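Local coordinates for protein CbsA (Xanthomonas oryzae pv. oryzae, PDB 5XYH) that probably hydrolyses beta-1,4-linked glucan chains such as cellulose as a family 6 exoglucanase, releasing cellobiose, in a bacterium that attacks rice cell walls, at residues S12-P17 with L73-A78; S20-S25 with A64-L69; I27-D32 with W409-F414. All coordinates share one frame; numbering follows the deposited sequence.

Contact 1 (S12-P17 with L73-A78)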
# COMPACT_ATOMS: atom_id res chain seq x y z
N SER A 12 -12.41 -7.08 -14.99
CA SER A 12 -12.71 -7.54 -13.65
C SER A 12 -11.40 -7.71 -12.88
O SER A 12 -10.31 -7.49 -13.42
CB SER A 12 -13.53 -8.83 -13.68
OG SER A 12 -12.84 -9.88 -14.34
N GLY A 13 -11.51 -8.11 -11.62
CA GLY A 13 -10.34 -8.35 -10.80
C GLY A 13 -10.39 -9.71 -10.13
O GLY A 13 -11.46 -10.24 -9.84
N TYR A 14 -9.21 -10.25 -9.87
CA TYR A 14 -9.08 -11.56 -9.25
C TYR A 14 -9.44 -11.49 -7.77
O TYR A 14 -8.89 -10.67 -7.03
CB TYR A 14 -7.65 -12.07 -9.47
CG TYR A 14 -7.22 -13.21 -8.57
CD1 TYR A 14 -7.89 -14.43 -8.60
CD2 TYR A 14 -6.15 -13.07 -7.69
CE1 TYR A 14 -7.51 -15.48 -7.78
CE2 TYR A 14 -5.76 -14.12 -6.87
CZ TYR A 14 -6.45 -15.32 -6.92
OH TYR A 14 -6.08 -16.39 -6.11
N VAL A 15 -10.37 -12.34 -7.34
CA VAL A 15 -10.82 -12.41 -5.95
C VAL A 15 -10.09 -13.57 -5.28
O VAL A 15 -10.28 -14.73 -5.63
CB VAL A 15 -12.35 -12.57 -5.86
CG1 VAL A 15 -12.78 -12.76 -4.41
CG2 VAL A 15 -13.09 -11.37 -6.51
N ASN A 16 -9.23 -13.24 -4.32
CA ASN A 16 -8.32 -14.21 -3.71
C ASN A 16 -9.08 -15.12 -2.75
O ASN A 16 -9.61 -14.64 -1.74
CB ASN A 16 -7.20 -13.48 -2.98
CG ASN A 16 -6.20 -14.42 -2.29
OD1 ASN A 16 -6.26 -15.65 -2.42
ND2 ASN A 16 -5.27 -13.84 -1.54
N PRO A 17 -9.14 -16.43 -3.01
CA PRO A 17 -9.88 -17.32 -2.10
C PRO A 17 -9.27 -17.41 -0.72
O PRO A 17 -9.97 -17.80 0.23
CB PRO A 17 -9.85 -18.68 -2.82
CG PRO A 17 -8.75 -18.58 -3.81
CD PRO A 17 -8.64 -17.14 -4.20
N LEU A 73 -2.69 -17.78 -10.02
CA LEU A 73 -2.86 -17.52 -11.44
C LEU A 73 -3.86 -18.49 -12.06
O LEU A 73 -4.61 -18.12 -12.98
CB LEU A 73 -1.51 -17.60 -12.15
CG LEU A 73 -0.50 -16.54 -11.71
CD1 LEU A 73 0.90 -16.91 -12.15
CD2 LEU A 73 -0.90 -15.17 -12.25
N ASN A 74 -3.86 -19.74 -11.58
CA ASN A 74 -4.87 -20.71 -12.01
C ASN A 74 -6.26 -20.29 -11.57
O ASN A 74 -7.21 -20.37 -12.37
CB ASN A 74 -4.53 -22.09 -11.44
CG ASN A 74 -3.30 -22.69 -12.09
OD1 ASN A 74 -2.88 -22.25 -13.15
ND2 ASN A 74 -2.71 -23.69 -11.43
N ALA A 75 -6.42 -19.85 -10.32
CA ALA A 75 -7.73 -19.40 -9.89
C ALA A 75 -8.19 -18.20 -10.71
O ALA A 75 -9.38 -18.10 -11.06
CB ALA A 75 -7.73 -19.05 -8.40
N ALA A 76 -7.26 -17.30 -11.04
CA ALA A 76 -7.62 -16.13 -11.82
C ALA A 76 -8.18 -16.53 -13.19
O ALA A 76 -9.14 -15.93 -13.67
CB ALA A 76 -6.40 -15.22 -11.98
N LEU A 77 -7.59 -17.56 -13.80
CA LEU A 77 -8.08 -18.05 -15.09
C LEU A 77 -9.54 -18.45 -15.00
O LEU A 77 -10.36 -18.09 -15.86
CB LEU A 77 -7.23 -19.24 -15.55
CG LEU A 77 -5.82 -18.92 -16.05
CD1 LEU A 77 -5.03 -20.19 -16.35
CD2 LEU A 77 -5.87 -18.02 -17.26
N ALA A 78 -9.90 -19.14 -13.92
CA ALA A 78 -11.25 -19.65 -13.69
C ALA A 78 -12.25 -18.54 -13.38
O ALA A 78 -13.46 -18.79 -13.44
CB ALA A 78 -11.23 -20.67 -12.56
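Tyr14 lays its ring along helix 69-79 at Ala75 and Ala76, at one margin of the modified alpha/beta barrel that family 6 glycoside hydrolases share. Strand 12-13, from which Tyr14 emerges, pairs in parallel with strand 86-92 of the main sheet. The contact across the segments is apolar. CE1 of Tyr14 rests 3.6 Å from CB of Ala75, and CD1 of Tyr14 lies 3.7 Å from CA of Ala76 and 3.8 Å from its CB. Both alanines meet the ring obliquely, and because their side chains end at CB the aromatic group can come close to the helix backbone. With CG trans to the backbone N (chi1 163°), the ring swings toward the helix. The same ring is covered from within its own segment: N of Asn16 stands 4.3 Å above the plane, over its centre. Val88 of strand 86-92 touches both Tyr14 and Ala76, joining the patch to the sheet. Polar links flank this patch. Gln79 OE1 accepts a bond from Val15 N, while OD1 of Asn16, the N-cap of helix 17-27, receives Asp18 N. At the far end of the ring, Tyr14 OH is hydrogen-bonded to His72 ND1 and also lies 3.9 Å from CB of Ala75.

Contact 2 (S20-S25 with A64-L69)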
# COMPACT_ATOMS: atom_id res chain seq x y z
N SER A 20 -11.02 -14.62 1.01
CA SER A 20 -12.36 -15.14 1.27
C SER A 20 -12.37 -16.07 2.49
O SER A 20 -13.25 -15.96 3.35
CB SER A 20 -12.91 -15.86 0.04
OG SER A 20 -12.99 -14.95 -1.06
N LYS A 21 -11.39 -16.97 2.58
CA LYS A 21 -11.38 -17.91 3.70
C LYS A 21 -11.14 -17.19 5.02
O LYS A 21 -11.76 -17.53 6.04
CB LYS A 21 -10.34 -19.00 3.46
CG LYS A 21 -10.07 -19.87 4.69
CD LYS A 21 -9.46 -21.19 4.30
CE LYS A 21 -8.29 -21.01 3.35
NZ LYS A 21 -7.67 -22.32 2.99
N GLU A 22 -10.27 -16.18 5.01
CA GLU A 22 -10.09 -15.33 6.19
C GLU A 22 -11.41 -14.67 6.59
O GLU A 22 -11.81 -14.70 7.76
CB GLU A 22 -9.02 -14.26 5.92
CG GLU A 22 -7.58 -14.80 5.86
CD GLU A 22 -6.54 -13.73 5.55
OE1 GLU A 22 -6.75 -12.99 4.57
OE2 GLU A 22 -5.52 -13.65 6.26
N VAL A 23 -12.08 -14.03 5.63
CA VAL A 23 -13.34 -13.35 5.92
C VAL A 23 -14.37 -14.35 6.44
O VAL A 23 -15.09 -14.06 7.40
CB VAL A 23 -13.84 -12.60 4.67
CG1 VAL A 23 -15.27 -12.13 4.85
CG2 VAL A 23 -12.94 -11.42 4.39
N ASP A 24 -14.44 -15.54 5.83
CA ASP A 24 -15.39 -16.55 6.30
C ASP A 24 -15.15 -16.89 7.76
O ASP A 24 -16.11 -17.14 8.51
CB ASP A 24 -15.28 -17.81 5.44
CG ASP A 24 -15.89 -17.64 4.05
OD1 ASP A 24 -16.77 -16.76 3.88
OD2 ASP A 24 -15.52 -18.40 3.15
N SER A 25 -13.88 -16.90 8.19
CA SER A 25 -13.57 -17.19 9.59
C SER A 25 -14.16 -16.16 10.54
O SER A 25 -14.43 -16.47 11.71
CB SER A 25 -12.04 -17.29 9.77
OG SER A 25 -11.44 -16.01 9.97
N ALA A 64 1.91 -20.70 5.33
CA ALA A 64 0.70 -20.65 6.16
C ALA A 64 -0.53 -21.21 5.44
O ALA A 64 -1.66 -20.77 5.70
CB ALA A 64 0.43 -19.23 6.66
N GLY A 65 -0.33 -22.17 4.54
CA GLY A 65 -1.41 -22.77 3.79
C GLY A 65 -1.93 -21.95 2.63
O GLY A 65 -2.88 -22.40 1.96
N ARG A 66 -1.36 -20.78 2.35
CA ARG A 66 -1.87 -19.95 1.27
C ARG A 66 -1.57 -20.59 -0.09
O ARG A 66 -0.71 -21.46 -0.22
CB ARG A 66 -1.25 -18.56 1.33
CG ARG A 66 -1.67 -17.73 2.53
CD ARG A 66 -1.00 -16.37 2.52
NE ARG A 66 -1.48 -15.48 3.58
CZ ARG A 66 -2.42 -14.57 3.43
NH1 ARG A 66 -3.00 -14.41 2.25
NH2 ARG A 66 -2.79 -13.81 4.45
N LEU A 67 -2.30 -20.14 -1.11
CA LEU A 67 -2.05 -20.59 -2.47
C LEU A 67 -0.64 -20.22 -2.92
O LEU A 67 -0.09 -19.20 -2.51
CB LEU A 67 -3.06 -19.97 -3.44
CG LEU A 67 -4.49 -20.50 -3.41
CD1 LEU A 67 -5.33 -19.72 -4.39
CD2 LEU A 67 -4.53 -21.99 -3.73
N SER A 68 -0.07 -21.06 -3.78
CA SER A 68 1.14 -20.69 -4.51
C SER A 68 0.82 -19.61 -5.54
O SER A 68 -0.33 -19.38 -5.91
CB SER A 68 1.73 -21.90 -5.22
OG SER A 68 0.94 -22.22 -6.35
N LEU A 69 1.88 -18.96 -6.04
CA LEU A 69 1.71 -18.01 -7.13
C LEU A 69 0.99 -18.66 -8.31
O LEU A 69 0.06 -18.08 -8.87
CB LEU A 69 3.06 -17.44 -7.58
CG LEU A 69 3.03 -16.50 -8.80
CD1 LEU A 69 2.04 -15.32 -8.63
CD2 LEU A 69 4.41 -16.00 -9.18
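NH2 of Arg66 is gripped by three oxygens: it forms a salt bridge with OE2 of Glu22 at 3.3 Å, another with Glu365 OE2, and a hydrogen bond to Gly407 O, its strongest polar partner. The link to Glu22 is therefore one arm of a shared site at the surface. It is a single-point contact, since OE1 of Glu22 stays 4.0 Å from the same NH2 of Arg66. Carboxylate and guanidinium planes stand 87° apart, far from the coplanar pairing of a two-bond bridge, and the carboxylate oxygen approaches the guanidinium obliquely. The arginine is extended from CG to NE and crosses the Glu22 side chain at about a right angle. Glu22 also lies close to Glu365, so the positive charge of Arg66 probably offsets the repulsion between these two carboxylates. On the helix, OG of Ser25 donates to O of Glu22 at 2.6 Å, in the carbonyl plane and on a lone pair. Next to the arginine, Leu67 N bonds to Asp18 OD2, so the loop's main chain is tied to a side chain in the first turn of helix 17-27. The salt bridge thus joins the middle of helix 17-27 to the loop between helices 54-58 and 69-79, with Trp409, just ahead of helix 411-419, against Glu22.

Contact 3 (I27-D32 with W409-F414)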
# COMPACT_ATOMS: atom_id res chain seq x y z
N ILE A 27 -17.08 -14.27 9.56
CA ILE A 27 -18.53 -14.36 9.40
C ILE A 27 -19.12 -15.35 10.40
O ILE A 27 -20.14 -15.08 11.04
CB ILE A 27 -18.86 -14.75 7.94
CG1 ILE A 27 -18.57 -13.58 7.00
CG2 ILE A 27 -20.30 -15.20 7.83
CD1 ILE A 27 -18.63 -13.97 5.55
N VAL A 28 -18.49 -16.51 10.56
CA VAL A 28 -19.08 -17.51 11.45
C VAL A 28 -18.98 -17.11 12.92
O VAL A 28 -19.71 -17.67 13.73
CB VAL A 28 -18.45 -18.89 11.21
CG1 VAL A 28 -18.64 -19.30 9.76
CG2 VAL A 28 -16.99 -18.88 11.59
N LYS A 29 -18.11 -16.16 13.28
CA LYS A 29 -18.01 -15.72 14.67
C LYS A 29 -19.06 -14.69 15.06
O LYS A 29 -19.35 -14.54 16.26
CB LYS A 29 -16.63 -15.12 14.97
CG LYS A 29 -15.49 -16.13 14.97
CD LYS A 29 -14.13 -15.44 15.07
CE LYS A 29 -13.00 -16.47 15.09
NZ LYS A 29 -11.65 -15.85 15.00
N VAL A 30 -19.63 -13.94 14.10
CA VAL A 30 -20.56 -12.86 14.40
C VAL A 30 -21.98 -13.36 14.20
O VAL A 30 -22.26 -14.12 13.25
CB VAL A 30 -20.28 -11.62 13.51
CG1 VAL A 30 -18.82 -11.17 13.63
CG2 VAL A 30 -20.62 -11.90 12.09
N LYS A 31 -22.89 -12.96 15.09
CA LYS A 31 -24.26 -13.45 14.99
C LYS A 31 -25.18 -12.44 14.32
O LYS A 31 -26.25 -12.81 13.82
CB LYS A 31 -24.81 -13.82 16.38
CG LYS A 31 -24.24 -15.16 16.82
CD LYS A 31 -24.24 -15.34 18.33
CE LYS A 31 -25.17 -16.50 18.73
NZ LYS A 31 -25.30 -17.57 17.66
N ASP A 32 -24.77 -11.19 14.27
CA ASP A 32 -25.44 -10.14 13.51
C ASP A 32 -25.47 -10.47 12.02
O ASP A 32 -24.44 -10.40 11.34
CB ASP A 32 -24.72 -8.81 13.76
CG ASP A 32 -25.45 -7.61 13.18
OD1 ASP A 32 -26.36 -7.78 12.33
OD2 ASP A 32 -25.08 -6.47 13.56
N TRP A 409 -4.75 -13.07 10.09
CA TRP A 409 -6.05 -12.44 10.26
C TRP A 409 -6.24 -11.84 11.65
O TRP A 409 -5.92 -12.47 12.67
CB TRP A 409 -7.15 -13.46 10.00
CG TRP A 409 -8.46 -12.86 9.67
CD1 TRP A 409 -9.62 -13.02 10.36
CD2 TRP A 409 -8.75 -12.01 8.56
NE1 TRP A 409 -10.63 -12.31 9.75
CE2 TRP A 409 -10.13 -11.69 8.64
CE3 TRP A 409 -8.00 -11.49 7.50
CZ2 TRP A 409 -10.76 -10.87 7.70
CZ3 TRP A 409 -8.64 -10.68 6.56
CH2 TRP A 409 -10.00 -10.37 6.67
N PHE A 410 -6.83 -10.65 11.70
CA PHE A 410 -7.03 -9.89 12.93
C PHE A 410 -8.53 -9.59 13.02
O PHE A 410 -8.99 -8.55 12.57
CB PHE A 410 -6.16 -8.61 12.90
CG PHE A 410 -6.08 -7.88 14.22
CD1 PHE A 410 -6.82 -8.27 15.33
CD2 PHE A 410 -5.24 -6.78 14.35
CE1 PHE A 410 -6.73 -7.58 16.52
CE2 PHE A 410 -5.15 -6.08 15.53
CZ PHE A 410 -5.89 -6.49 16.63
N HIS A 411 -9.26 -10.54 13.62
CA HIS A 411 -10.72 -10.46 13.65
C HIS A 411 -11.23 -9.13 14.21
O HIS A 411 -12.15 -8.52 13.65
CB HIS A 411 -11.29 -11.63 14.46
CG HIS A 411 -12.77 -11.59 14.63
ND1 HIS A 411 -13.65 -11.80 13.59
CD2 HIS A 411 -13.54 -11.36 15.73
CE1 HIS A 411 -14.89 -11.70 14.03
NE2 HIS A 411 -14.85 -11.44 15.33
N ALA A 412 -10.63 -8.64 15.31
CA ALA A 412 -11.13 -7.41 15.91
C ALA A 412 -10.94 -6.21 14.99
O ALA A 412 -11.84 -5.37 14.86
CB ALA A 412 -10.47 -7.16 17.26
N HIS A 413 -9.78 -6.11 14.33
CA HIS A 413 -9.58 -5.03 13.35
C HIS A 413 -10.55 -5.15 12.18
O HIS A 413 -11.01 -4.14 11.63
CB HIS A 413 -8.15 -5.04 12.83
CG HIS A 413 -7.67 -3.71 12.35
ND1 HIS A 413 -6.83 -3.57 11.27
CD2 HIS A 413 -7.89 -2.46 12.82
CE1 HIS A 413 -6.56 -2.28 11.09
NE2 HIS A 413 -7.18 -1.59 12.02
N PHE A 414 -10.85 -6.38 11.77
CA PHE A 414 -11.73 -6.59 10.63
C PHE A 414 -13.13 -6.06 10.91
O PHE A 414 -13.68 -5.27 10.14
CB PHE A 414 -11.80 -8.06 10.26
CG PHE A 414 -12.59 -8.34 9.03
CD1 PHE A 414 -12.22 -7.77 7.81
CD2 PHE A 414 -13.70 -9.17 9.07
CE1 PHE A 414 -12.95 -8.02 6.64
CE2 PHE A 414 -14.45 -9.43 7.90
CZ PHE A 414 -14.07 -8.85 6.69
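Lys29 brings CD over the imidazole face of His411 in a CH-pi contact: CD sits over the centre, 3.9 Å from the ring centroid and only 6° off the ring normal. CB of Lys29 adds a second touch at the rim, 4.0 Å from CE1 of His411. The lysine is extended beyond CG, and the two side chains slide past each other in opposite directions. Val30 comes in at the ring edge, where its CG1 lies in the plane, 4.0 Å from CE1 of His411. Lysine and valine thus border the imidazole on a face and at an edge. In the next shell, Ser26 OG is hydrogen-bonded to His411 ND1 and to Trp409 NE1, tying the two rings to the end of helix 17-27. His411 reaches the loop with CG trans to its backbone N (chi1 176°). Behind it, CZ2 of Trp409 stands 3.3 Å above the ring of Phe414, over its centre. Lys36 NZ bonds to Ile27 O and Val30 O, bracing the loop. At the surface, this contact seats the first turn of helix 411-419 against the link between helices 17-27 and 33-42; Met39 of the latter touches Ile27, Val30 and Phe414.

Contact 1 is the buried one, whereas contacts 2 and 3 lie at the surface; their chemistry shifts from apolar aromatic packing to a shared salt bridge and then to a CH-pi contact. Helix 17-27 connects them: it starts at the end of 12-17, carries 20-25 and runs into 27-32. Contacts 1 and 2 have centres 13 Å apart and meet at Leu67, whose CD1 is 3.6 Å from CG of Pro17. Contacts 2 and 3, with centres 15 Å apart, meet most closely where CD of Glu22 lies 3.3 Å from CE3 of Trp409, and again where CZ of Phe414 lies 3.6 Å from CG2 of Val23. Contacts 1 and 3 do not touch, their nearest atoms being about 9 Å apart.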